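Local coordinates for protein TetR/AcrR family transcriptional regulator (Bradyrhizobium diazoefficiens, PDB 6G8G) that probably represses its target genes as a TetR-family DNA-binding dimer and responds to flavonoids such as genistein, which it binds in its helical C-terminal domain, at residues 83-88 with 101-106; 144-149 with 169-174; 95-100 with 148-153; 91-96 with 157-162; 152-157 with 162-167. One frame throughout, in Å; residues are numbered along the deposited sequence.

Contact 1: residues 83-88 with 101-106; sequences DLPVPK and ARQYLH
Gln103 leaves helix 93-109 with CG anti to the carbonyl carbon (chi1 -63°), which sets CG against the ring of Pro85, and a bend at chi2 (-38°) turns the amide end from there. Gln103 CG comes within 3.5 Å of Pro85 CD, and Gln103 CB lies 3.7 Å from the same ring atom. Pro85 CG joins in at 3.8 Å from Gln103 CG, the two side chains meeting at a slant with the CD-CG side of the ring in touch. Asp83 contributes backbone rather than side chain: its O stands 3.9 Å from Gln103 CB. Leu84 is a looser neighbour, its CD1 4.4 Å from Gln103 CB, and it also packs on Thr142 of helix 139-155. Even so, Leu84 and Gln103 bring their CA atoms to 5.9 Å, so the loop runs close to the helix here. Segment 83-88 follows helix 65-82, the helix that in TetR-type regulators connects the DNA-binding domain to the regulatory core. Pro85 also leans on Asp99, one turn before Gln103, while Leu84 O takes a weak hydrogen bond from Arg145 NH2. Asp83 OD2 and His106 NE2 stay 6.0 Å apart, so at most a weak long-range attraction is likely, if the histidine is charged. Between these two segments the contact rests on van der Waals packing of the proline ring against an aliphatic stem, with no polar bond to fix its direction.

Contact 2: residues 144-149 with 169-174; sequences RRLAQF and NQFLSL
Leu146, on helix 139-155, sends one methyl, CD2, to Phe171 and Leu172, neighbours on helix 164-176. Its CG is anti to the backbone N (chi1 179°), which carries the branch straight out across the gap between the helices. The facing segment starts with Asn169, whose backbone O is doubly used: Ser173 N and Ser173 OG both donate to it, from opposite faces of its carbonyl plane. Gln170 follows and lies on Phe205 of the second subunit. Phe171 is the nearer partner of Leu146, its ring atom CD2 3.6 Å from Leu146 CD2. The two side chains cross at about a right angle, and the methyl comes at the ring obliquely, also reaching Phe171 CG at 4.2 Å. Phe206 also meets the Phe171 ring, edge-to-face. Leu172 receives the same methyl end-on: the leucines reach toward each other tip to tip, with Leu146 CD2 4.0 Å from Leu172 CG. Ser173 then closes its turn through the OG bond to Asn169 O, 2.8 Å long, so its buried hydroxyl is satisfied within its own helix. Leu174 packs on Leu174 of the second subunit. Helix 164-176 thus meets both the domain interior and the partner subunit, as expected of a dimerisation helix in the all-helical C-terminal domain of TetR-family regulators.

Contact 3: residues 95-100 with 148-153; sequences EALRDF and QFLEEA
Phe149 reaches from helix 139-155 to Ala96 and Leu97 of helix 93-109, joining two antiparallel helices of the all-helical TetR-type regulatory domain. The two segments run at 170° to each other, and their axes come no nearer than 12.2 Å, a separation bridged by long side chains rather than by close backbones. The aromatic ring does most of the bridging. With CG anti to the backbone N (chi1 171°), Phe149 stretches across the gap, and two adjacent ring atoms of its far end each touch one neighbour: CZ is 3.9 Å from Ala96 CB, and CE2 is 3.7 Å from Leu97 CD2. Both methyls approach the ring obliquely. Leu97 lies at a slant to the phenylalanine and presents its branch point as well, CG standing 4.0 Å from Phe149 CE2. Replacing Phe149 with an alanine is likely to leave Ala96 and Leu97 without their main partner on helix 139-155 and to open a gap between the two helices. Pro87 of the preceding loop also touches Phe149, and Phe171 and Leu203 pack on Leu97, so three further parts of the fold converge on this layer. All four touching residues are buried, and the surfaces they share are wholly apolar. Leu150, one position after the phenylalanine, makes the remaining link methyl to methyl: its CD2 sits 4.1 Å from Leu97 CD2, the same carbon that bears on the Phe149 ring.

Contact 4: residues 91-96 with 157-162; sequences AGLSEA and RVLEFD
A small apolar contact seats Leu93, in the first turn of helix 93-109, on Val158 and Leu159 in the loop between helices 139-155 and 164-176, at the end of the regulatory domain away from genistein. One methyl carries all of it. Leu93 holds CG anti to the backbone N (chi1 -179°) and reaches out from the helix start, so that CD2 meets Val158 tip to tip. The methyl is shared evenly by the fork of the valine, with Leu93 CD2 3.8 Å from both Val158 CG1 and Val158 CG2. Leu159 comes in beside them, its CD2 3.9 Å from Leu93 CD2. Two helix ends frame this meeting. Gly92 is the N-cap of helix 93-109 and adopts a positive phi (103°) at which a CB would press on the carbonyl O of the preceding residue; its own O accepts from Ala96 N and starts the helix. Across the contact, Arg157 ends helix 139-155 in a Schellman motif, again with positive phi (68°), and the chain leaving that turn brings Val158 and Leu159 round to face Leu93. Both loop residues also rest on Ala153 of the helix they have just left. Leu159 extends further, to Leu207 and Cys210 of helix 192-210, whereas Val158, more exposed, lies at the margin with its two methyls turned toward Leu93.

Contact 5: residues 152-157 with 162-167; sequences EARAAR and DDPMEA
The loop connecting helix 139-155 to helix 164-176 is tied across by Arg154, whose guanidinium reaches the backbone of Asp162 just ahead of the second helix. Its side chain sets out with CG anti to the backbone N and bends at chi3 (61°). Arg154 NH1 then donates to Asp162 O over 3.1 Å, a weak bond with an N-H...O angle of 145°, the oxygen lying at the edge of the guanidinium in its plane. A stronger partner of NH1 is Phe161 O, so one nitrogen serves two successive carbonyls of the loop, the second only weakly. Arg154 NH2 meets the ring of Pro164 obliquely, 4.1 Å from its CD. Beyond this, Asp163 takes the N-cap position of helix 164-176: its OD1 accepts from Met165 N, a selenomethionine here, and its OD2 from Glu166 N, both weakly. Neither Asp162 nor Asp163 brings its carboxylate into contact with the arginine. Arg154 NH1 is 6.7 Å from Asp162 OD2, and equally far from Asp163 OD1, which is occupied with the helix start. The cationic group therefore acts mainly as a clamp on backbone oxygens, although the two aspartates would probably still favour its positive charge through space.

Overall arrangement
Contacts 1, 3 and 4 lie along helix 93-109, and contacts 2, 3 and 5 along helix 139-155, so contact 3 joins the two series. Its centre is 8 Å from that of contact 2, with which it shares Phe149, and 6 Å from that of contact 4. Contact 5 is nested inside the loop closed by contact 2; contacts 4 and 5 have centres 8 Å apart and share Arg157 and Asp162. Contacts 1 and 2 meet at several points, among them Tyr104 on Leu172. These two are nearest the ligand: the side chains of Leu172 and Leu84 are about 9 and 13 Å from genistein. Tyr104 also meets, edge-to-face, Phe108, which lines the flavonoid pocket with Pro180 and Leu181.

Contact 1: residues 83-88 with 101-106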
# COMPACT_ATOMS: atom_id res chain seq x y z
N ASP A 83 17.59 -8.22 8.60
CA ASP A 83 18.02 -6.85 8.41
C ASP A 83 17.34 -5.86 9.36
O ASP A 83 17.56 -4.65 9.28
CB ASP A 83 17.78 -6.40 6.96
CG ASP A 83 18.47 -7.30 5.93
OD1 ASP A 83 19.31 -8.15 6.32
OD2 ASP A 83 18.16 -7.14 4.72
N LEU A 84 16.43 -6.33 10.20
CA LEU A 84 15.75 -5.39 11.08
C LEU A 84 16.46 -5.48 12.41
O LEU A 84 16.77 -6.58 12.82
CB LEU A 84 14.23 -5.70 11.22
CG LEU A 84 13.14 -4.99 10.38
CD1 LEU A 84 13.62 -4.65 8.98
CD2 LEU A 84 11.86 -5.80 10.30
N PRO A 85 16.67 -4.35 13.10
CA PRO A 85 17.28 -4.45 14.43
C PRO A 85 16.36 -5.08 15.46
O PRO A 85 15.14 -5.22 15.21
CB PRO A 85 17.57 -3.01 14.83
CG PRO A 85 16.89 -2.14 13.85
CD PRO A 85 16.20 -2.99 12.81
N VAL A 86 16.95 -5.55 16.55
CA VAL A 86 16.18 -5.88 17.73
C VAL A 86 16.29 -4.67 18.67
O VAL A 86 17.34 -4.41 19.24
CB VAL A 86 16.65 -7.17 18.45
CG1 VAL A 86 15.82 -7.37 19.72
CG2 VAL A 86 16.54 -8.39 17.54
N PRO A 87 15.20 -3.93 18.82
CA PRO A 87 15.30 -2.66 19.49
C PRO A 87 15.46 -2.84 20.98
O PRO A 87 14.88 -3.79 21.53
CB PRO A 87 13.97 -1.97 19.16
CG PRO A 87 13.16 -2.94 18.37
CD PRO A 87 13.82 -4.27 18.46
N LYS A 88 16.28 -1.98 21.59
CA LYS A 88 16.69 -2.11 22.98
C LYS A 88 16.39 -0.85 23.73
O LYS A 88 16.76 0.24 23.32
CB LYS A 88 18.20 -2.39 23.11
CG LYS A 88 18.58 -3.87 23.16
CD LYS A 88 19.53 -4.32 22.03
CE LYS A 88 20.79 -3.47 21.88
NZ LYS A 88 21.89 -3.87 22.79
N ALA A 101 12.43 2.17 12.69
CA ALA A 101 11.76 2.83 11.60
C ALA A 101 12.69 2.98 10.41
O ALA A 101 12.32 2.68 9.30
CB ALA A 101 11.27 4.19 12.04
N ARG A 102 13.91 3.44 10.65
CA ARG A 102 14.82 3.67 9.54
C ARG A 102 15.04 2.40 8.76
O ARG A 102 15.03 2.42 7.56
CB ARG A 102 16.15 4.24 10.04
CG ARG A 102 17.02 4.83 8.94
CD ARG A 102 18.32 5.45 9.47
NE ARG A 102 18.14 6.60 10.38
CZ ARG A 102 18.19 6.55 11.72
NH1 ARG A 102 18.41 5.42 12.38
NH2 ARG A 102 18.01 7.66 12.41
N GLN A 103 15.21 1.26 9.43
CA GLN A 103 15.49 0.02 8.70
C GLN A 103 14.25 -0.43 7.97
O GLN A 103 14.33 -0.93 6.86
CB GLN A 103 16.03 -1.08 9.61
CG GLN A 103 17.39 -0.80 10.30
CD GLN A 103 18.39 -0.06 9.43
OE1 GLN A 103 18.88 1.02 9.81
NE2 GLN A 103 18.68 -0.61 8.25
N TYR A 104 13.09 -0.20 8.57
CA TYR A 104 11.80 -0.55 7.96
C TYR A 104 11.56 0.17 6.65
O TYR A 104 11.20 -0.43 5.65
CB TYR A 104 10.69 -0.17 8.92
CG TYR A 104 9.32 -0.45 8.47
CD1 TYR A 104 8.94 -1.74 8.13
CD2 TYR A 104 8.38 0.53 8.42
CE1 TYR A 104 7.65 -2.02 7.73
CE2 TYR A 104 7.08 0.27 8.01
CZ TYR A 104 6.71 -1.01 7.69
OH TYR A 104 5.44 -1.25 7.24
N LEU A 105 11.83 1.46 6.61
CA LEU A 105 11.66 2.20 5.39
C LEU A 105 12.67 1.82 4.34
O LEU A 105 12.37 1.95 3.16
CB LEU A 105 11.72 3.70 5.63
CG LEU A 105 10.59 4.22 6.50
CD1 LEU A 105 10.70 5.72 6.60
CD2 LEU A 105 9.22 3.85 5.98
N HIS A 106 13.87 1.41 4.74
CA HIS A 106 14.86 1.00 3.76
C HIS A 106 14.26 -0.02 2.79
O HIS A 106 14.44 0.04 1.56
CB HIS A 106 16.04 0.37 4.54
CG HIS A 106 17.12 -0.22 3.68
ND1 HIS A 106 18.08 0.53 3.03
CD2 HIS A 106 17.40 -1.52 3.39
CE1 HIS A 106 18.89 -0.28 2.36
NE2 HIS A 106 18.49 -1.52 2.56

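Contact 2: residues 144-149 with 169-174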
# COMPACT_ATOMS: atom_id res chain seq x y z
N ARG A 144 4.93 -8.13 14.76
CA ARG A 144 5.18 -8.91 15.96
C ARG A 144 6.48 -8.56 16.65
O ARG A 144 6.51 -8.45 17.86
CB ARG A 144 5.16 -10.39 15.65
CG ARG A 144 3.76 -10.90 15.36
CD ARG A 144 3.65 -12.35 14.94
NE ARG A 144 4.78 -13.00 14.25
CZ ARG A 144 4.81 -13.47 13.00
NH1 ARG A 144 3.77 -13.36 12.15
NH2 ARG A 144 5.93 -14.07 12.58
N ARG A 145 7.55 -8.37 15.88
CA ARG A 145 8.83 -7.99 16.48
C ARG A 145 8.73 -6.69 17.20
O ARG A 145 9.28 -6.52 18.28
CB ARG A 145 9.93 -7.86 15.44
CG ARG A 145 10.59 -9.18 15.15
CD ARG A 145 11.28 -9.14 13.82
NE ARG A 145 12.36 -8.17 13.73
CZ ARG A 145 13.65 -8.46 13.87
NH1 ARG A 145 14.05 -9.67 14.22
NH2 ARG A 145 14.53 -7.49 13.69
N LEU A 146 8.09 -5.73 16.57
CA LEU A 146 7.99 -4.42 17.16
C LEU A 146 7.12 -4.51 18.38
O LEU A 146 7.37 -3.89 19.39
CB LEU A 146 7.43 -3.43 16.16
CG LEU A 146 7.28 -2.02 16.70
CD1 LEU A 146 8.59 -1.50 17.24
CD2 LEU A 146 6.76 -1.09 15.62
N ALA A 147 6.06 -5.30 18.27
CA ALA A 147 5.11 -5.43 19.35
C ALA A 147 5.83 -5.94 20.58
O ALA A 147 5.60 -5.45 21.67
CB ALA A 147 3.96 -6.34 18.96
N GLN A 148 6.75 -6.87 20.42
CA GLN A 148 7.44 -7.37 21.59
C GLN A 148 8.30 -6.29 22.22
O GLN A 148 8.34 -6.14 23.44
CB GLN A 148 8.30 -8.58 21.24
CG GLN A 148 7.48 -9.76 20.73
CD GLN A 148 8.33 -10.94 20.34
OE1 GLN A 148 9.22 -11.34 21.08
NE2 GLN A 148 8.07 -11.50 19.16
N PHE A 149 8.93 -5.47 21.42
CA PHE A 149 9.62 -4.31 22.00
C PHE A 149 8.65 -3.37 22.72
O PHE A 149 8.97 -2.83 23.77
CB PHE A 149 10.38 -3.54 20.94
CG PHE A 149 10.92 -2.25 21.42
CD1 PHE A 149 12.00 -2.21 22.29
CD2 PHE A 149 10.32 -1.05 21.05
CE1 PHE A 149 12.51 -0.99 22.75
CE2 PHE A 149 10.82 0.17 21.50
CZ PHE A 149 11.92 0.20 22.34
N ASN A 169 1.29 -1.73 14.80
CA ASN A 169 0.75 -1.47 13.48
C ASN A 169 0.50 0.03 13.27
O ASN A 169 0.66 0.56 12.18
CB ASN A 169 -0.52 -2.28 13.32
CG ASN A 169 -1.14 -2.14 11.97
OD1 ASN A 169 -2.28 -1.81 11.92
ND2 ASN A 169 -0.43 -2.45 10.89
N GLN A 170 0.15 0.72 14.34
CA GLN A 170 -0.10 2.13 14.24
C GLN A 170 1.18 2.88 14.02
O GLN A 170 1.24 3.76 13.18
CB GLN A 170 -0.81 2.60 15.49
CG GLN A 170 -2.25 2.13 15.49
CD GLN A 170 -2.91 2.21 16.85
OE1 GLN A 170 -2.25 2.15 17.89
NE2 GLN A 170 -4.23 2.36 16.84
N PHE A 171 2.21 2.48 14.73
CA PHE A 171 3.53 3.10 14.54
C PHE A 171 4.00 2.96 13.10
O PHE A 171 4.45 3.92 12.49
CB PHE A 171 4.56 2.47 15.47
CG PHE A 171 5.93 3.00 15.27
CD1 PHE A 171 6.30 4.19 15.85
CD2 PHE A 171 6.85 2.30 14.54
CE1 PHE A 171 7.58 4.68 15.68
CE2 PHE A 171 8.14 2.79 14.37
CZ PHE A 171 8.50 3.98 14.93
N LEU A 172 3.85 1.77 12.55
CA LEU A 172 4.30 1.50 11.21
C LEU A 172 3.44 2.19 10.17
O LEU A 172 3.96 2.79 9.24
CB LEU A 172 4.37 0.00 10.97
CG LEU A 172 5.37 -0.74 11.88
CD1 LEU A 172 5.11 -2.24 11.86
CD2 LEU A 172 6.80 -0.46 11.45
N SER A 173 2.13 2.19 10.35
CA SER A 173 1.28 2.99 9.46
C SER A 173 1.66 4.48 9.48
O SER A 173 1.68 5.09 8.44
CB SER A 173 -0.17 2.84 9.84
OG SER A 173 -0.50 1.47 9.76
N LEU A 174 2.02 5.03 10.63
CA LEU A 174 2.39 6.43 10.68
C LEU A 174 3.66 6.73 9.91
O LEU A 174 3.73 7.66 9.15
CB LEU A 174 2.57 6.89 12.10
CG LEU A 174 1.24 6.97 12.83
CD1 LEU A 174 1.46 7.08 14.32
CD2 LEU A 174 0.44 8.15 12.31

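Contact 3: residues 95-100 with 148-153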
# COMPACT_ATOMS: atom_id res chain seq x y z
N GLU A 95 15.45 6.62 20.22
CA GLU A 95 16.50 6.17 19.31
C GLU A 95 16.25 4.77 18.86
O GLU A 95 16.60 4.39 17.75
CB GLU A 95 17.87 6.30 19.94
CG GLU A 95 18.27 7.73 20.16
CD GLU A 95 18.07 8.22 21.61
OE1 GLU A 95 17.07 7.85 22.27
OE2 GLU A 95 18.96 8.96 22.10
N ALA A 96 15.64 3.98 19.72
CA ALA A 96 15.37 2.60 19.38
C ALA A 96 14.29 2.52 18.29
O ALA A 96 14.43 1.78 17.30
CB ALA A 96 14.95 1.85 20.60
N LEU A 97 13.22 3.28 18.48
CA LEU A 97 12.17 3.32 17.51
C LEU A 97 12.67 3.95 16.23
O LEU A 97 12.32 3.52 15.13
CB LEU A 97 10.97 4.11 18.05
CG LEU A 97 10.25 3.41 19.19
CD1 LEU A 97 9.27 4.34 19.87
CD2 LEU A 97 9.52 2.17 18.72
N ARG A 98 13.46 4.99 16.38
CA ARG A 98 13.91 5.74 15.24
C ARG A 98 14.73 4.80 14.41
O ARG A 98 14.60 4.76 13.19
CB ARG A 98 14.68 6.98 15.70
CG ARG A 98 15.22 7.81 14.57
CD ARG A 98 15.91 9.13 14.96
NE ARG A 98 15.03 10.00 15.73
CZ ARG A 98 15.15 10.27 17.02
NH1 ARG A 98 16.14 9.73 17.75
NH2 ARG A 98 14.27 11.08 17.58
N ASP A 99 15.53 3.97 15.06
CA ASP A 99 16.40 3.05 14.32
C ASP A 99 15.57 1.94 13.61
O ASP A 99 15.81 1.58 12.47
CB ASP A 99 17.46 2.47 15.26
CG ASP A 99 18.42 1.51 14.56
OD1 ASP A 99 18.83 1.79 13.40
OD2 ASP A 99 18.75 0.45 15.15
N PHE A 100 14.56 1.44 14.30
CA PHE A 100 13.72 0.42 13.73
C PHE A 100 12.99 0.98 12.52
O PHE A 100 12.93 0.37 11.45
CB PHE A 100 12.74 -0.08 14.79
CG PHE A 100 11.94 -1.27 14.36
CD1 PHE A 100 12.42 -2.55 14.59
CD2 PHE A 100 10.73 -1.13 13.72
CE1 PHE A 100 11.71 -3.67 14.20
CE2 PHE A 100 10.01 -2.25 13.34
CZ PHE A 100 10.50 -3.52 13.57
N GLN A 148 6.75 -6.87 20.42
CA GLN A 148 7.44 -7.37 21.59
C GLN A 148 8.30 -6.29 22.22
O GLN A 148 8.34 -6.14 23.44
CB GLN A 148 8.30 -8.58 21.24
CG GLN A 148 7.48 -9.76 20.73
CD GLN A 148 8.33 -10.94 20.34
OE1 GLN A 148 9.22 -11.34 21.08
NE2 GLN A 148 8.07 -11.50 19.16
N PHE A 149 8.93 -5.47 21.42
CA PHE A 149 9.62 -4.31 22.00
C PHE A 149 8.65 -3.37 22.72
O PHE A 149 8.97 -2.83 23.77
CB PHE A 149 10.38 -3.54 20.94
CG PHE A 149 10.92 -2.25 21.42
CD1 PHE A 149 12.00 -2.21 22.29
CD2 PHE A 149 10.32 -1.05 21.05
CE1 PHE A 149 12.51 -0.99 22.75
CE2 PHE A 149 10.82 0.17 21.50
CZ PHE A 149 11.92 0.20 22.34
N LEU A 150 7.48 -3.13 22.13
CA LEU A 150 6.55 -2.21 22.77
C LEU A 150 6.03 -2.78 24.09
O LEU A 150 5.74 -2.00 24.98
CB LEU A 150 5.41 -1.82 21.83
CG LEU A 150 5.80 -1.07 20.54
CD1 LEU A 150 4.57 -0.70 19.73
CD2 LEU A 150 6.62 0.18 20.83
N GLU A 151 5.94 -4.09 24.24
CA GLU A 151 5.54 -4.67 25.53
C GLU A 151 6.53 -4.31 26.61
O GLU A 151 6.14 -4.01 27.74
CB GLU A 151 5.46 -6.18 25.50
CG GLU A 151 4.35 -6.73 24.63
CD GLU A 151 3.75 -8.00 25.21
OE1 GLU A 151 3.91 -9.09 24.57
OE2 GLU A 151 3.13 -7.90 26.31
N GLU A 152 7.81 -4.35 26.26
CA GLU A 152 8.88 -4.02 27.21
C GLU A 152 8.78 -2.57 27.62
O GLU A 152 8.87 -2.25 28.79
CB GLU A 152 10.26 -4.23 26.60
CG GLU A 152 10.65 -5.66 26.26
CD GLU A 152 10.38 -6.60 27.44
OE1 GLU A 152 11.05 -6.54 28.52
OE2 GLU A 152 9.41 -7.38 27.31
N ALA A 153 8.60 -1.70 26.63
CA ALA A 153 8.44 -0.27 26.90
C ALA A 153 7.22 0.01 27.78
O ALA A 153 7.27 0.85 28.70
CB ALA A 153 8.35 0.50 25.61

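Contact 4: residues 91-96 with 157-162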
# COMPACT_ATOMS: atom_id res chain seq x y z
N ALA A 91 19.10 1.85 24.78
CA ALA A 91 19.53 2.85 23.80
C ALA A 91 18.76 4.17 23.87
O ALA A 91 19.10 5.14 23.20
CB ALA A 91 19.43 2.25 22.39
N GLY A 92 17.66 4.18 24.63
CA GLY A 92 16.71 5.27 24.59
C GLY A 92 15.49 4.82 23.79
O GLY A 92 15.59 4.17 22.74
N LEU A 93 14.32 5.15 24.30
CA LEU A 93 13.07 4.85 23.62
C LEU A 93 13.01 5.41 22.21
O LEU A 93 12.73 4.67 21.26
CB LEU A 93 11.91 5.43 24.43
CG LEU A 93 10.53 5.17 23.86
CD1 LEU A 93 10.28 3.68 23.71
CD2 LEU A 93 9.54 5.80 24.81
N SER A 94 13.20 6.73 22.08
CA SER A 94 13.18 7.37 20.77
C SER A 94 14.21 6.78 19.79
O SER A 94 13.87 6.49 18.66
CB SER A 94 13.41 8.87 20.92
OG SER A 94 12.20 9.55 21.20
N GLU A 95 15.45 6.62 20.22
CA GLU A 95 16.50 6.17 19.31
C GLU A 95 16.25 4.77 18.86
O GLU A 95 16.60 4.39 17.75
CB GLU A 95 17.87 6.30 19.94
CG GLU A 95 18.27 7.73 20.16
CD GLU A 95 18.07 8.22 21.61
OE1 GLU A 95 17.07 7.85 22.27
OE2 GLU A 95 18.96 8.96 22.10
N ALA A 96 15.64 3.98 19.72
CA ALA A 96 15.37 2.60 19.38
C ALA A 96 14.29 2.52 18.29
O ALA A 96 14.43 1.78 17.30
CB ALA A 96 14.95 1.85 20.60
N ARG A 157 6.88 1.35 31.84
CA ARG A 157 6.06 2.54 32.11
C ARG A 157 6.40 3.76 31.28
O ARG A 157 6.05 4.88 31.65
CB ARG A 157 6.14 2.92 33.59
CG ARG A 157 5.64 1.87 34.55
CD ARG A 157 4.16 2.06 34.88
NE ARG A 157 3.76 1.12 35.92
CZ ARG A 157 3.52 -0.18 35.71
NH1 ARG A 157 3.61 -0.71 34.49
NH2 ARG A 157 3.19 -0.95 36.74
N VAL A 158 7.06 3.56 30.16
CA VAL A 158 7.45 4.67 29.30
C VAL A 158 6.53 4.85 28.05
O VAL A 158 6.58 5.91 27.36
CB VAL A 158 8.95 4.48 28.96
CG1 VAL A 158 9.17 3.48 27.83
CG2 VAL A 158 9.61 5.80 28.62
N LEU A 159 5.66 3.86 27.82
CA LEU A 159 4.50 4.00 26.92
C LEU A 159 3.25 3.40 27.54
O LEU A 159 3.34 2.47 28.38
CB LEU A 159 4.74 3.23 25.64
CG LEU A 159 5.93 3.65 24.79
CD1 LEU A 159 6.06 2.68 23.67
CD2 LEU A 159 5.72 5.06 24.28
N GLU A 160 2.08 3.89 27.11
CA GLU A 160 0.80 3.26 27.49
C GLU A 160 -0.13 3.07 26.29
O GLU A 160 -0.23 3.93 25.40
CB GLU A 160 0.10 4.00 28.63
CG GLU A 160 0.16 5.52 28.54
CD GLU A 160 -0.25 6.21 29.84
OE1 GLU A 160 -0.23 5.57 30.91
OE2 GLU A 160 -0.57 7.42 29.79
N PHE A 161 -0.76 1.90 26.26
CA PHE A 161 -1.62 1.46 25.17
C PHE A 161 -2.20 0.11 25.59
O PHE A 161 -1.61 -0.58 26.41
CB PHE A 161 -0.83 1.33 23.86
CG PHE A 161 0.37 0.42 23.95
CD1 PHE A 161 0.22 -0.96 23.95
CD2 PHE A 161 1.65 0.94 24.01
CE1 PHE A 161 1.32 -1.82 24.06
CE2 PHE A 161 2.75 0.11 24.11
CZ PHE A 161 2.59 -1.28 24.14
N ASP A 162 -3.32 -0.29 25.00
CA ASP A 162 -4.00 -1.53 25.42
C ASP A 162 -3.44 -2.76 24.75
O ASP A 162 -3.29 -3.77 25.40
CB ASP A 162 -5.52 -1.43 25.21
CG ASP A 162 -6.08 -0.09 25.70
OD1 ASP A 162 -6.08 0.90 24.91
OD2 ASP A 162 -6.52 -0.02 26.88

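Contact 5: residues 152-157 with 162-167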
# COMPACT_ATOMS: atom_id res chain seq x y z
N GLU A 152 7.81 -4.35 26.26
CA GLU A 152 8.88 -4.02 27.21
C GLU A 152 8.78 -2.57 27.62
O GLU A 152 8.87 -2.25 28.79
CB GLU A 152 10.26 -4.23 26.60
CG GLU A 152 10.65 -5.66 26.26
CD GLU A 152 10.38 -6.60 27.44
OE1 GLU A 152 11.05 -6.54 28.52
OE2 GLU A 152 9.41 -7.38 27.31
N ALA A 153 8.60 -1.70 26.63
CA ALA A 153 8.44 -0.27 26.90
C ALA A 153 7.22 0.01 27.78
O ALA A 153 7.27 0.85 28.70
CB ALA A 153 8.35 0.50 25.61
N ARG A 154 6.13 -0.72 27.56
CA ARG A 154 4.97 -0.54 28.42
C ARG A 154 5.23 -1.04 29.85
O ARG A 154 4.87 -0.38 30.80
CB ARG A 154 3.74 -1.24 27.86
CG ARG A 154 2.51 -1.02 28.73
CD ARG A 154 1.28 -1.58 28.06
NE ARG A 154 1.43 -3.00 27.85
CZ ARG A 154 0.52 -3.76 27.26
NH1 ARG A 154 -0.60 -3.21 26.83
NH2 ARG A 154 0.72 -5.07 27.12
N ALA A 155 5.87 -2.21 29.96
CA ALA A 155 6.24 -2.76 31.25
C ALA A 155 7.16 -1.80 32.01
O ALA A 155 7.08 -1.69 33.21
CB ALA A 155 6.91 -4.10 31.08
N ALA A 156 8.01 -1.07 31.29
CA ALA A 156 8.87 -0.07 31.90
C ALA A 156 8.18 1.27 32.12
O ALA A 156 8.81 2.23 32.55
CB ALA A 156 10.11 0.13 31.05
N ARG A 157 6.88 1.35 31.84
CA ARG A 157 6.06 2.54 32.11
C ARG A 157 6.40 3.76 31.28
O ARG A 157 6.05 4.88 31.65
CB ARG A 157 6.14 2.92 33.59
CG ARG A 157 5.64 1.87 34.55
CD ARG A 157 4.16 2.06 34.88
NE ARG A 157 3.76 1.12 35.92
CZ ARG A 157 3.52 -0.18 35.71
NH1 ARG A 157 3.61 -0.71 34.49
NH2 ARG A 157 3.19 -0.95 36.74
N ASP A 162 -3.32 -0.29 25.00
CA ASP A 162 -4.00 -1.53 25.42
C ASP A 162 -3.44 -2.76 24.75
O ASP A 162 -3.29 -3.77 25.40
CB ASP A 162 -5.52 -1.43 25.21
CG ASP A 162 -6.08 -0.09 25.70
OD1 ASP A 162 -6.08 0.90 24.91
OD2 ASP A 162 -6.52 -0.02 26.88
N ASP A 163 -3.16 -2.71 23.44
CA ASP A 163 -2.69 -3.89 22.68
C ASP A 163 -1.40 -3.59 21.89
O ASP A 163 -1.35 -2.65 21.10
CB ASP A 163 -3.79 -4.42 21.73
CG ASP A 163 -3.28 -5.51 20.76
OD1 ASP A 163 -2.45 -6.36 21.16
OD2 ASP A 163 -3.76 -5.54 19.60
N PRO A 164 -0.37 -4.39 22.11
CA PRO A 164 0.93 -4.13 21.50
C PRO A 164 0.98 -4.31 19.98
O PRO A 164 1.68 -3.56 19.31
CB PRO A 164 1.84 -5.15 22.19
CG PRO A 164 0.93 -6.19 22.73
CD PRO A 164 -0.29 -5.44 23.13
N MSE A 165 0.20 -5.23 19.44
CA MSE A 165 0.15 -5.38 17.98
C MSE A 165 -0.56 -4.20 17.35
O MSE A 165 -0.10 -3.67 16.35
CB MSE A 165 -0.50 -6.70 17.64
CG MSE A 165 0.54 -7.77 17.94
SE MSE A 165 0.09 -9.46 17.05
CE MSE A 165 0.14 -8.97 15.15
N GLU A 166 -1.67 -3.80 17.93
CA GLU A 166 -2.37 -2.64 17.46
C GLU A 166 -1.39 -1.48 17.46
O GLU A 166 -1.32 -0.75 16.49
CB GLU A 166 -3.59 -2.39 18.35
CG GLU A 166 -4.46 -1.19 17.95
CD GLU A 166 -5.80 -1.13 18.68
OE1 GLU A 166 -5.82 -0.96 19.94
OE2 GLU A 166 -6.84 -1.27 17.97
N ALA A 167 -0.64 -1.31 18.54
CA ALA A 167 0.25 -0.15 18.65
C ALA A 167 1.38 -0.25 17.67
O ALA A 167 1.79 0.74 17.09
CB ALA A 167 0.79 -0.01 20.04